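Local coordinates for protein manganese-dependent ADP-ribose/CDP-alcohol diphosphatase (Danio rerio, PDB 2NXF) that probably hydrolyses ADP-ribose and CDP-alcohols such as CDP-choline to nucleoside monophosphates at a two-metal centre, at residues A211-S216 with L249-S254; Q279-E284 with D304-K309; A295-Y300 with G312-L317. All blocks are in the same frame, centred on the assembly; numbering follows the deposited sequence. Where two conformers were deposited one is given.

Overall arrangement
All three contacts are apolar, largely buried, and without a hydrogen bond between their own segments. Contact 1 joins two helices on one face of the seven-stranded sheet, away from the metal centre; it lies farthest from the middle of the chain, and its Val251 is partly exposed. Contact 2 lies inside the sandwich, where that sheet meets the six-stranded one, and contact 3 belongs to the six-stranded sheet and a loop at its end. Contacts 2 and 3 share this sheet, with centres about 8 Å apart. Contact 1 reaches contact 2 through Leu249 and Leu252, which touch His280. Leucine and valine ends meet in contact 1, selenomethionine ends meet an isoleucine and a leucine in contact 2, and alanines meet a valine in contact 3.

Contact 1: A211-S216 with L249-S254; sequences AVLTLS and LSVLRS
Leu213 and Leu252 mark the closest approach of the two backbones, with their CA atoms 8.1 Å apart. They belong to helices 203-219 and 245-253, which lie on one face of the seven-stranded sheet in the calcineurin-like alpha/beta sandwich. Helix 245-253 is the helical part of the beta-alpha-beta crossover from strand 222-227 to its parallel neighbour 258-263. Leu213 does most of the reaching: its CB points toward the other helix, and an extended chi2 of 179° pushes CD1 out as the leading atom. That one methyl meets two residues. The Val251 side chain crosses that of Leu213 at about a right angle, and the branch that touches is CG1, which lies anti to the backbone N (chi1 172°). Leu252 starts by turning away from Leu213, yet its end swings back. No hydrogen bond joins the two segments, and the overlap is small, 88 Å² in all. Both leucines also pack on the sheet: Leu213 touches Val223 and Val258, while Leu252 touches Ile225, Val258 and Phe261. The two leucines thus lie between the helices and strands 222-227 and 258-263. Leu213 CD1 lies 4.0 Å from Val251 CG1 and 4.1 Å from Leu252 CD2.

Contact 2: Q279-E284 with D304-K309; sequences QHITLE and DRMVMK
Ile281 and Met308 face each other between two sheets, and even at this nearest point their CA atoms are 10.3 Å apart, so segments 279-284 and 304-309 meet through side chains alone. This is the middle of the sandwich of the calcineurin-like phosphoesterases. Residues 306 and 308 are selenomethionines. Ile281 uses both of its branches: Ile281 CD1 runs tip to tip into Met306 CE at 4.1 Å, while CG2 passes alongside Met308, the two side chains pointing in opposite directions, and comes within 4.1 Å of Met308 CE. Met308 starts out straight, with CG anti to the backbone N, and then bends at chi3 (77°). The bend places its methyl beside Ile281 and leaves Met308 SE, 4.2 Å from Leu283 CD2, to meet the leucine. Leu283 brings the contact toward the metal centre, its side chain being about 6 Å from that of Asp13, a zinc ligand. Ile262 of strand 258-263 touches both Ile281 and Leu283, and Cys260 touches Met306. Every atom that meets another across the contact is carbon or selenium. With no directional bond between the segments, the sheets are held here by dispersion forces and the exclusion of water, which depend on how well the side chains fit.

Contact 3: A295-Y300 with G312-L317; sequences AFATAY and GRVEDL
Ala295 and Val314 give up the most surface here, 63 and 61 Å² respectively. Strand 295-301 contributes the alanine; the valine comes from the loop that leaves strand 305-312 and turns back before strand 317-320. Val314 points toward the strand and spreads its two methyls along it. Val314 CG2 settles over the backbone of Ala295 and Phe296, 3.9 Å from Ala295 CA and 3.7 Å from Phe296 N, and it also meets Ala295 CB at 4.1 Å. Val314 CG1, held anti to the valine's own N (chi1 -180°), leans along the strand instead and lies 4.3 Å from Ala297 CB. The small alanine side chains probably let the valine come down onto the main chain. One polar cost follows: Phe296 N is buried under the methyl and has no hydrogen-bond partner. Arg313 adds 26 Å² of buried surface, but its guanidinium works outside this pair of segments, with NH1 bonded to Thr289 OG1 and NH2 to the backbone O of His267, a zinc ligand together with Asp13, Gln15 and Asp60, which puts Arg313 probably in the second shell of that site. Strand 295-301 runs beside strand 6-11, which leads to Asp13, and such metal-bearing loops at strand ends are the hallmark of the calcineurin-like phosphoesterase fold.

Contact 1: A211-S216 with L249-S254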
ATOM      1  N   ALA A 211       6.176  17.945   6.480  1.00 24.32           N
ATOM      2  CA  ALA A 211       7.292  18.267   7.392  1.00 23.90           C
ATOM      3  C   ALA A 211       8.456  17.303   7.216  1.00 23.44           C
ATOM      4  O   ALA A 211       9.615  17.729   7.146  1.00 22.77           O
ATOM      5  CB  ALA A 211       6.810  18.253   8.847  1.00 24.69           C
ATOM      6  N   VAL A 212       8.144  16.008   7.155  1.00 23.83           N
ATOM      7  CA  VAL A 212       9.166  14.964   6.912  1.00 23.14           C
ATOM      8  C   VAL A 212       9.930  15.303   5.627  1.00 23.35           C
ATOM      9  O   VAL A 212      11.167  15.301   5.592  1.00 22.85           O
ATOM     10  CB  VAL A 212       8.526  13.554   6.851  1.00 23.31           C
ATOM     11  CG1 VAL A 212       9.554  12.494   6.431  1.00 23.49           C
ATOM     12  CG2 VAL A 212       7.962  13.193   8.237  1.00 24.23           C
ATOM     13  N   LEU A 213       9.186  15.644   4.574  1.00 22.48           N
ATOM     14  CA  LEU A 213       9.826  15.940   3.288  1.00 22.79           C
ATOM     15  C   LEU A 213      10.672  17.207   3.268  1.00 22.56           C
ATOM     16  O   LEU A 213      11.707  17.255   2.601  1.00 22.42           O
ATOM     17  CB  LEU A 213       8.773  15.964   2.170  1.00 22.69           C
ATOM     18  CG  LEU A 213       8.059  14.615   1.953  1.00 23.71           C
ATOM     19  CD1 LEU A 213       7.010  14.751   0.848  1.00 26.10           C
ATOM     20  CD2 LEU A 213       9.019  13.424   1.654  1.00 24.73           C
ATOM     21  N   THR A 214      10.247  18.240   4.002  1.00 22.20           N
ATOM     22  CA  THR A 214      11.027  19.463   4.155  1.00 22.35           C
ATOM     23  C   THR A 214      12.384  19.137   4.795  1.00 22.35           C
ATOM     24  O   THR A 214      13.432  19.573   4.323  1.00 22.71           O
ATOM     25  CB  THR A 214      10.262  20.499   4.997  1.00 22.66           C
ATOM     26  OG1 THR A 214       9.095  20.938   4.277  1.00 24.45           O
ATOM     27  CG2 THR A 214      11.148  21.706   5.349  1.00 20.69           C
ATOM     28  N   LEU A 215      12.356  18.328   5.847  1.00 22.86           N
ATOM     29  CA  LEU A 215      13.587  17.971   6.523  1.00 23.86           C
ATOM     30  C   LEU A 215      14.461  17.112   5.606  1.00 22.72           C
ATOM     31  O   LEU A 215      15.663  17.357   5.507  1.00 22.95           O
ATOM     32  CB  LEU A 215      13.300  17.300   7.860  1.00 24.03           C
ATOM     33  CG  LEU A 215      12.606  18.197   8.921  1.00 27.06           C
ATOM     34  CD1 LEU A 215      12.830  17.505  10.244  1.00 32.38           C
ATOM     35  CD2 LEU A 215      13.142  19.621   8.995  1.00 30.97           C
ATOM     36  N   SER A 216      13.845  16.164   4.898  1.00 23.17           N
ATOM     37  CA  SER A 216      14.578  15.358   3.908  1.00 22.90           C
ATOM     38  C   SER A 216      15.222  16.192   2.806  1.00 22.37           C
ATOM     39  O   SER A 216      16.370  15.933   2.427  1.00 23.35           O
ATOM     40  CB  SER A 216      13.664  14.296   3.329  1.00 22.76           C
ATOM     41  OG  SER A 216      13.454  13.290   4.310  1.00 24.74           O
ATOM     42  N   LEU A 249      -0.500  14.813  -4.103  1.00 23.73           N
ATOM     43  CA  LEU A 249       0.362  15.247  -5.220  1.00 23.11           C
ATOM     44  C   LEU A 249       0.909  16.641  -4.972  1.00 23.38           C
ATOM     45  O   LEU A 249       2.076  16.911  -5.250  1.00 24.17           O
ATOM     46  CB  LEU A 249      -0.378  15.201  -6.557  1.00 24.01           C
ATOM     47  CG  LEU A 249      -0.783  13.796  -7.004  1.00 23.96           C
ATOM     48  CD1 LEU A 249      -1.684  13.884  -8.227  1.00 25.14           C
ATOM     49  CD2 LEU A 249       0.467  12.945  -7.279  1.00 26.68           C
ATOM     50  N   SER A 250       0.075  17.538  -4.444  1.00 22.83           N
ATOM     51  CA  SER A 250       0.515  18.902  -4.167  0.50 23.42           C
ATOM     52  C   SER A 250       1.687  18.932  -3.191  1.00 23.67           C
ATOM     53  O   SER A 250       2.623  19.719  -3.369  1.00 24.60           O
ATOM     54  CB  SER A 250      -0.645  19.735  -3.627  0.50 23.13           C
ATOM     55  OG  SER A 250      -1.557  20.035  -4.664  0.50 23.09           O
ATOM     56  N   VAL A 251       1.624  18.077  -2.162  1.00 23.78           N
ATOM     57  CA  VAL A 251       2.725  17.941  -1.198  1.00 23.85           C
ATOM     58  C   VAL A 251       3.980  17.369  -1.885  1.00 24.02           C
ATOM     59  O   VAL A 251       5.057  17.965  -1.792  1.00 23.83           O
ATOM     60  CB  VAL A 251       2.330  17.076   0.024  1.00 23.88           C
ATOM     61  CG1 VAL A 251       3.553  16.790   0.920  1.00 24.59           C
ATOM     62  CG2 VAL A 251       1.235  17.786   0.832  1.00 24.82           C
ATOM     63  N   LEU A 252       3.823  16.275  -2.621  1.00 24.33           N
ATOM     64  CA  LEU A 252       4.977  15.620  -3.254  1.00 24.11           C
ATOM     65  C   LEU A 252       5.703  16.547  -4.210  1.00 24.80           C
ATOM     66  O   LEU A 252       6.943  16.565  -4.244  1.00 24.55           O
ATOM     67  CB  LEU A 252       4.547  14.365  -4.004  1.00 24.36           C
ATOM     68  CG  LEU A 252       3.811  13.297  -3.195  1.00 22.96           C
ATOM     69  CD1 LEU A 252       3.456  12.123  -4.111  1.00 26.21           C
ATOM     70  CD2 LEU A 252       4.630  12.855  -1.966  1.00 24.32           C
ATOM     71  N   ARG A 253       4.932  17.312  -4.984  1.00 24.63           N
ATOM     72  CA  ARG A 253       5.496  18.210  -6.006  1.00 25.26           C
ATOM     73  C   ARG A 253       6.298  19.380  -5.419  1.00 25.54           C
ATOM     74  O   ARG A 253       7.077  20.023  -6.131  1.00 25.64           O
ATOM     75  CB  ARG A 253       4.395  18.719  -6.933  1.00 25.46           C
ATOM     76  CG  ARG A 253       3.822  17.600  -7.802  1.00 26.75           C
ATOM     77  CD  ARG A 253       2.570  18.030  -8.546  1.00 29.13           C
ATOM     78  NE  ARG A 253       2.144  16.991  -9.488  1.00 31.34           N
ATOM     79  CZ  ARG A 253       0.893  16.831  -9.916  1.00 32.03           C
ATOM     80  NH1 ARG A 253      -0.071  17.629  -9.470  1.00 32.56           N
ATOM     81  NH2 ARG A 253       0.608  15.872 -10.787  1.00 31.29           N
ATOM     82  N   SER A 254       6.095  19.636  -4.125  1.00 25.22           N
ATOM     83  CA  SER A 254       6.797  20.677  -3.375  1.00 26.67           C
ATOM     84  C   SER A 254       8.193  20.270  -2.909  1.00 26.01           C
ATOM     85  O   SER A 254       8.935  21.105  -2.379  1.00 26.59           O
ATOM     86  CB  SER A 254       5.969  21.039  -2.135  1.00 26.93           C
ATOM     87  OG  SER A 254       4.796  21.732  -2.537  1.00 32.93           O
TER

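Contact 2: Q279-E284 with D304-K309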
ATOM      1  N   GLN A 279       8.764   9.271  -9.342  1.00 26.68           N
ATOM      2  CA  GLN A 279       8.232   8.067  -9.955  1.00 25.27           C
ATOM      3  C   GLN A 279       7.076   7.530  -9.121  1.00 24.94           C
ATOM      4  O   GLN A 279       7.213   7.383  -7.909  1.00 24.85           O
ATOM      5  CB  GLN A 279       9.352   7.031 -10.028  1.00 25.55           C
ATOM      6  CG  GLN A 279       8.933   5.677 -10.488  1.00 27.30           C
ATOM      7  CD  GLN A 279       8.840   5.606 -11.988  1.00 29.84           C
ATOM      8  OE1 GLN A 279       9.814   5.908 -12.692  1.00 29.56           O
ATOM      9  NE2 GLN A 279       7.671   5.196 -12.499  1.00 29.71           N
ATOM     10  N   HIS A 280       5.952   7.231  -9.769  1.00 23.50           N
ATOM     11  CA  HIS A 280       4.851   6.521  -9.109  1.00 23.96           C
ATOM     12  C   HIS A 280       4.827   5.094  -9.589  1.00 24.11           C
ATOM     13  O   HIS A 280       4.917   4.840 -10.798  1.00 24.36           O
ATOM     14  CB  HIS A 280       3.524   7.232  -9.376  1.00 23.96           C
ATOM     15  CG  HIS A 280       3.458   8.572  -8.711  1.00 24.19           C
ATOM     16  ND1 HIS A 280       2.764   8.778  -7.543  1.00 24.97           N
ATOM     17  CD2 HIS A 280       4.091   9.739  -8.991  1.00 25.60           C
ATOM     18  CE1 HIS A 280       2.939  10.029  -7.147  1.00 25.15           C
ATOM     19  NE2 HIS A 280       3.733  10.638  -8.014  1.00 26.46           N
ATOM     20  N   ILE A 281       4.752   4.168  -8.634  1.00 23.92           N
ATOM     21  CA  ILE A 281       4.724   2.747  -8.952  1.00 24.41           C
ATOM     22  C   ILE A 281       3.532   2.121  -8.240  1.00 24.33           C
ATOM     23  O   ILE A 281       3.393   2.238  -7.018  1.00 24.39           O
ATOM     24  CB  ILE A 281       6.011   2.023  -8.479  1.00 23.45           C
ATOM     25  CG1 ILE A 281       7.262   2.707  -9.050  1.00 25.38           C
ATOM     26  CG2 ILE A 281       5.977   0.525  -8.854  1.00 26.79           C
ATOM     27  CD1 ILE A 281       8.549   2.312  -8.315  1.00 26.80           C
ATOM     28  N   THR A 282       2.661   1.473  -9.006  1.00 23.19           N
ATOM     29  CA  THR A 282       1.566   0.709  -8.422  1.00 23.75           C
ATOM     30  C   THR A 282       1.834  -0.760  -8.719  1.00 24.58           C
ATOM     31  O   THR A 282       1.823  -1.169  -9.866  1.00 25.47           O
ATOM     32  CB  THR A 282       0.196   1.146  -8.992  1.00 24.48           C
ATOM     33  OG1 THR A 282       0.045   2.559  -8.813  1.00 24.73           O
ATOM     34  CG2 THR A 282      -0.980   0.400  -8.277  1.00 25.19           C
ATOM     35  N   LEU A 283       2.118  -1.525  -7.671  1.00 24.83           N
ATOM     36  CA  LEU A 283       2.503  -2.916  -7.839  1.00 25.23           C
ATOM     37  C   LEU A 283       1.330  -3.797  -8.214  1.00 24.98           C
ATOM     38  O   LEU A 283       0.249  -3.707  -7.612  1.00 24.55           O
ATOM     39  CB  LEU A 283       3.117  -3.445  -6.540  1.00 26.00           C
ATOM     40  CG  LEU A 283       4.474  -2.873  -6.152  1.00 29.36           C
ATOM     41  CD1 LEU A 283       4.802  -3.323  -4.733  1.00 31.49           C
ATOM     42  CD2 LEU A 283       5.556  -3.341  -7.154  1.00 31.00           C
ATOM     43  N   GLU A 284       1.548  -4.632  -9.232  1.00 24.12           N
ATOM     44  CA  GLU A 284       0.592  -5.678  -9.615  1.00 24.62           C
ATOM     45  C   GLU A 284       0.283  -6.563  -8.416  1.00 25.26           C
ATOM     46  O   GLU A 284       1.177  -6.843  -7.608  1.00 25.91           O
ATOM     47  CB  GLU A 284       1.188  -6.522 -10.752  1.00 24.88           C
ATOM     48  CG  GLU A 284       1.254  -5.783 -12.114  1.00 24.25           C
ATOM     49  CD  GLU A 284       2.410  -4.776 -12.273  1.00 25.14           C
ATOM     50  OE1 GLU A 284       3.300  -4.655 -11.408  1.00 28.24           O
ATOM     51  OE2 GLU A 284       2.436  -4.074 -13.309  1.00 28.67           O
ATOM     52  N   ASP A 304      23.336   6.441  -7.145  1.00 26.28           N
ATOM     53  CA  ASP A 304      22.927   7.239  -8.302  1.00 26.11           C
ATOM     54  C   ASP A 304      21.597   6.849  -8.955  1.00 25.80           C
ATOM     55  O   ASP A 304      21.093   7.579  -9.816  1.00 25.86           O
ATOM     56  CB  ASP A 304      24.043   7.243  -9.356  1.00 26.15           C
ATOM     57  CG  ASP A 304      24.237   5.889 -10.026  1.00 27.89           C
ATOM     58  OD1 ASP A 304      23.987   4.830  -9.405  1.00 26.55           O
ATOM     59  OD2 ASP A 304      24.661   5.891 -11.197  1.00 31.56           O
ATOM     60  N   ARG A 305      21.029   5.716  -8.538  1.00 24.46           N
ATOM     61  CA  ARG A 305      19.810   5.188  -9.144  1.00 23.73           C
ATOM     62  C   ARG A 305      19.171   4.156  -8.238  1.00 23.68           C
ATOM     63  O   ARG A 305      19.825   3.608  -7.349  1.00 22.57           O
ATOM     64  CB  ARG A 305      20.124   4.530 -10.487  1.00 23.89           C
ATOM     65  CG  ARG A 305      20.881   3.216 -10.360  1.00 23.88           C
ATOM     66  CD  ARG A 305      21.680   2.911 -11.601  1.00 27.87           C
ATOM     67  NE  ARG A 305      22.203   1.546 -11.561  1.00 26.85           N
ATOM     68  CZ  ARG A 305      23.311   1.175 -10.923  1.00 28.53           C
ATOM     69  NH1 ARG A 305      24.043   2.059 -10.253  1.00 27.82           N
ATOM     70  NH2 ARG A 305      23.700  -0.098 -10.969  1.00 28.42           N
HETATM   71  N   MSE A 306      17.887   3.901  -8.477  1.00 23.12           N
HETATM   72  CA  MSE A 306      17.202   2.776  -7.868  1.00 23.63           C
HETATM   73  C   MSE A 306      16.828   1.823  -8.989  1.00 24.29           C
HETATM   74  O   MSE A 306      16.340   2.254 -10.043  1.00 24.73           O
HETATM   75  CB  MSE A 306      15.940   3.228  -7.140  1.00 24.19           C
HETATM   76  CG  MSE A 306      15.068   2.083  -6.721  1.00 23.62           C
HETATM   77 SE   MSE A 306      13.473   2.666  -5.780  1.00 25.46          SE
HETATM   78  CE  MSE A 306      12.227   1.544  -6.716  1.00 28.64           C
ATOM     79  N   VAL A 307      17.078   0.539  -8.771  1.00 23.61           N
ATOM     80  CA  VAL A 307      16.705  -0.487  -9.754  1.00 23.84           C
ATOM     81  C   VAL A 307      15.711  -1.434  -9.107  1.00 24.78           C
ATOM     82  O   VAL A 307      15.955  -1.938  -8.017  1.00 25.29           O
ATOM     83  CB  VAL A 307      17.927  -1.285 -10.241  1.00 23.44           C
ATOM     84  CG1 VAL A 307      17.474  -2.374 -11.211  1.00 24.26           C
ATOM     85  CG2 VAL A 307      18.966  -0.358 -10.880  1.00 24.43           C
HETATM   86  N   MSE A 308      14.560  -1.635  -9.747  1.00 24.74           N
HETATM   87  CA  MSE A 308      13.579  -2.557  -9.212  1.00 25.07           C
HETATM   88  C   MSE A 308      13.545  -3.742 -10.159  1.00 25.37           C
HETATM   89  O   MSE A 308      13.317  -3.561 -11.360  1.00 25.66           O
HETATM   90  CB  MSE A 308      12.197  -1.913  -9.133  1.00 24.83           C
HETATM   91  CG  MSE A 308      11.135  -2.860  -8.538  1.00 25.89           C
HETATM   92 SE   MSE A 308       9.375  -2.059  -8.333  1.00 26.00          SE
HETATM   93  CE  MSE A 308       8.807  -2.150 -10.187  1.00 28.20           C
ATOM     94  N   LYS A 309      13.789  -4.937  -9.617  1.00 24.87           N
ATOM     95  CA  LYS A 309      13.771  -6.175 -10.393  1.00 24.78           C
ATOM     96  C   LYS A 309      12.458  -6.895 -10.120  1.00 25.56           C
ATOM     97  O   LYS A 309      12.219  -7.374  -8.997  1.00 25.58           O
ATOM     98  CB  LYS A 309      14.965  -7.057 -10.003  1.00 25.64           C
ATOM     99  CG  LYS A 309      16.352  -6.433 -10.248  1.00 27.07           C
ATOM    100  CD  LYS A 309      16.635  -6.156 -11.718  1.00 31.62           C
ATOM    101  CE  LYS A 309      16.853  -7.448 -12.483  1.00 33.45           C
ATOM    102  NZ  LYS A 309      17.193  -7.215 -13.909  1.00 36.03           N
TER

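Contact 3: A295-Y300 with G312-L317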
ATOM      1  N   ALA A 295       4.114 -12.115  -9.062  1.00 23.24           N
ATOM      2  CA  ALA A 295       4.074 -10.651  -8.870  1.00 24.30           C
ATOM      3  C   ALA A 295       4.764 -10.243  -7.591  1.00 24.08           C
ATOM      4  O   ALA A 295       4.154 -10.222  -6.522  1.00 24.28           O
ATOM      5  CB  ALA A 295       2.622 -10.134  -8.860  1.00 24.05           C
ATOM      6  N   PHE A 296       6.049  -9.938  -7.691  1.00 24.29           N
ATOM      7  CA  PHE A 296       6.742  -9.315  -6.586  1.00 23.48           C
ATOM      8  C   PHE A 296       7.999  -8.677  -7.152  1.00 23.98           C
ATOM      9  O   PHE A 296       8.284  -8.790  -8.349  1.00 23.99           O
ATOM     10  CB  PHE A 296       7.072 -10.320  -5.454  1.00 24.06           C
ATOM     11  CG  PHE A 296       8.256 -11.219  -5.744  1.00 22.52           C
ATOM     12  CD1 PHE A 296       9.512 -10.970  -5.169  1.00 25.74           C
ATOM     13  CD2 PHE A 296       8.114 -12.329  -6.570  1.00 24.64           C
ATOM     14  CE1 PHE A 296      10.617 -11.813  -5.440  1.00 25.14           C
ATOM     15  CE2 PHE A 296       9.212 -13.192  -6.832  1.00 24.91           C
ATOM     16  CZ  PHE A 296      10.460 -12.924  -6.274  1.00 25.92           C
ATOM     17  N   ALA A 297       8.733  -7.974  -6.303  1.00 23.42           N
ATOM     18  CA  ALA A 297       9.966  -7.361  -6.771  1.00 23.48           C
ATOM     19  C   ALA A 297      11.014  -7.302  -5.665  1.00 24.23           C
ATOM     20  O   ALA A 297      10.704  -7.517  -4.473  1.00 24.77           O
ATOM     21  CB  ALA A 297       9.665  -5.952  -7.292  1.00 24.10           C
ATOM     22  N   THR A 298      12.223  -6.947  -6.064  1.00 24.24           N
ATOM     23  CA  THR A 298      13.279  -6.560  -5.142  1.00 24.44           C
ATOM     24  C   THR A 298      13.822  -5.229  -5.639  1.00 24.87           C
ATOM     25  O   THR A 298      14.092  -5.076  -6.834  1.00 25.71           O
ATOM     26  CB  THR A 298      14.409  -7.597  -5.107  1.00 25.47           C
ATOM     27  OG1 THR A 298      13.846  -8.885  -4.810  1.00 26.14           O
ATOM     28  CG2 THR A 298      15.444  -7.229  -4.038  1.00 24.79           C
ATOM     29  N   ALA A 299      13.988  -4.283  -4.723  1.00 24.68           N
ATOM     30  CA  ALA A 299      14.494  -2.973  -5.087  1.00 24.16           C
ATOM     31  C   ALA A 299      15.891  -2.790  -4.537  1.00 24.58           C
ATOM     32  O   ALA A 299      16.189  -3.190  -3.403  1.00 23.95           O
ATOM     33  CB  ALA A 299      13.567  -1.872  -4.579  1.00 24.70           C
ATOM     34  N   TYR A 300      16.732  -2.183  -5.365  1.00 24.39           N
ATOM     35  CA  TYR A 300      18.115  -1.908  -5.031  1.00 24.81           C
ATOM     36  C   TYR A 300      18.338  -0.397  -5.095  1.00 25.07           C
ATOM     37  O   TYR A 300      18.172   0.207  -6.148  1.00 25.09           O
ATOM     38  CB  TYR A 300      19.038  -2.622  -6.031  1.00 26.23           C
ATOM     39  CG  TYR A 300      18.924  -4.134  -5.998  1.00 26.13           C
ATOM     40  CD1 TYR A 300      19.839  -4.889  -5.270  1.00 27.20           C
ATOM     41  CD2 TYR A 300      17.909  -4.800  -6.685  1.00 27.26           C
ATOM     42  CE1 TYR A 300      19.754  -6.272  -5.218  1.00 28.16           C
ATOM     43  CE2 TYR A 300      17.814  -6.202  -6.647  1.00 27.18           C
ATOM     44  CZ  TYR A 300      18.749  -6.919  -5.895  1.00 28.28           C
ATOM     45  OH  TYR A 300      18.693  -8.296  -5.833  1.00 30.74           O
ATOM     46  N   GLY A 312       7.456 -11.930 -13.109  1.00 25.20           N
ATOM     47  CA  GLY A 312       6.149 -12.273 -13.632  1.00 24.91           C
ATOM     48  C   GLY A 312       5.447 -11.053 -14.191  1.00 25.13           C
ATOM     49  O   GLY A 312       5.892 -10.487 -15.196  1.00 26.10           O
ATOM     50  N   ARG A 313       4.359 -10.654 -13.535  1.00 24.82           N
ATOM     51  CA  ARG A 313       3.552  -9.513 -13.979  1.00 24.76           C
ATOM     52  C   ARG A 313       4.203  -8.157 -13.701  1.00 25.36           C
ATOM     53  O   ARG A 313       3.766  -7.140 -14.262  1.00 25.19           O
ATOM     54  CB  ARG A 313       2.159  -9.568 -13.341  1.00 24.06           C
ATOM     55  CG  ARG A 313       1.412 -10.844 -13.710  1.00 25.16           C
ATOM     56  CD  ARG A 313       0.045 -10.896 -13.059  1.00 27.99           C
ATOM     57  NE  ARG A 313      -0.724  -9.691 -13.313  1.00 32.04           N
ATOM     58  CZ  ARG A 313      -1.403  -9.003 -12.399  1.00 32.28           C
ATOM     59  NH1 ARG A 313      -1.454  -9.378 -11.120  1.00 32.85           N
ATOM     60  NH2 ARG A 313      -2.053  -7.919 -12.787  1.00 33.03           N
ATOM     61  N   VAL A 314       5.214  -8.134 -12.820  1.00 24.69           N
ATOM     62  CA  VAL A 314       5.881  -6.866 -12.459  1.00 24.46           C
ATOM     63  C   VAL A 314       7.108  -6.637 -13.351  1.00 24.59           C
ATOM     64  O   VAL A 314       8.055  -7.439 -13.342  1.00 25.87           O
ATOM     65  CB  VAL A 314       6.353  -6.859 -11.000  1.00 23.99           C
ATOM     66  CG1 VAL A 314       7.036  -5.501 -10.675  1.00 24.54           C
ATOM     67  CG2 VAL A 314       5.202  -7.151 -10.041  1.00 25.19           C
ATOM     68  N   GLU A 315       7.098  -5.563 -14.145  1.00 24.01           N
ATOM     69  CA  GLU A 315       8.247  -5.279 -15.016  1.00 24.52           C
ATOM     70  C   GLU A 315       9.339  -4.549 -14.241  1.00 24.05           C
ATOM     71  O   GLU A 315       9.046  -3.815 -13.288  1.00 23.44           O
ATOM     72  CB  GLU A 315       7.831  -4.426 -16.215  1.00 25.02           C
ATOM     73  CG  GLU A 315       7.153  -5.205 -17.353  1.00 28.20           C
ATOM     74  CD  GLU A 315       8.118  -6.095 -18.151  1.00 34.15           C
ATOM     75  OE1 GLU A 315       8.987  -5.564 -18.910  1.00 33.80           O
ATOM     76  OE2 GLU A 315       7.971  -7.337 -18.026  1.00 35.42           O
ATOM     77  N   ASP A 316      10.594  -4.735 -14.663  1.00 24.42           N
ATOM     78  CA  ASP A 316      11.711  -3.995 -14.047  1.00 24.42           C
ATOM     79  C   ASP A 316      11.514  -2.490 -14.261  1.00 25.03           C
ATOM     80  O   ASP A 316      10.827  -2.062 -15.191  1.00 24.17           O
ATOM     81  CB  ASP A 316      13.060  -4.343 -14.703  1.00 24.57           C
ATOM     82  CG  ASP A 316      13.521  -5.769 -14.449  1.00 26.07           C
ATOM     83  OD1 ASP A 316      12.885  -6.526 -13.691  1.00 26.88           O
ATOM     84  OD2 ASP A 316      14.565  -6.131 -15.053  1.00 28.49           O
ATOM     85  N   LEU A 317      12.203  -1.699 -13.445  1.00 25.29           N
ATOM     86  CA  LEU A 317      12.180  -0.254 -13.571  1.00 26.96           C
ATOM     87  C   LEU A 317      13.464   0.294 -12.989  1.00 27.06           C
ATOM     88  O   LEU A 317      13.942  -0.205 -11.965  1.00 28.04           O
ATOM     89  CB  LEU A 317      10.979   0.297 -12.791  1.00 27.69           C
ATOM     90  CG  LEU A 317      10.546   1.748 -12.909  1.00 31.59           C
ATOM     91  CD1 LEU A 317      10.427   2.225 -14.346  1.00 33.35           C
ATOM     92  CD2 LEU A 317       9.203   1.851 -12.200  1.00 32.97           C
TER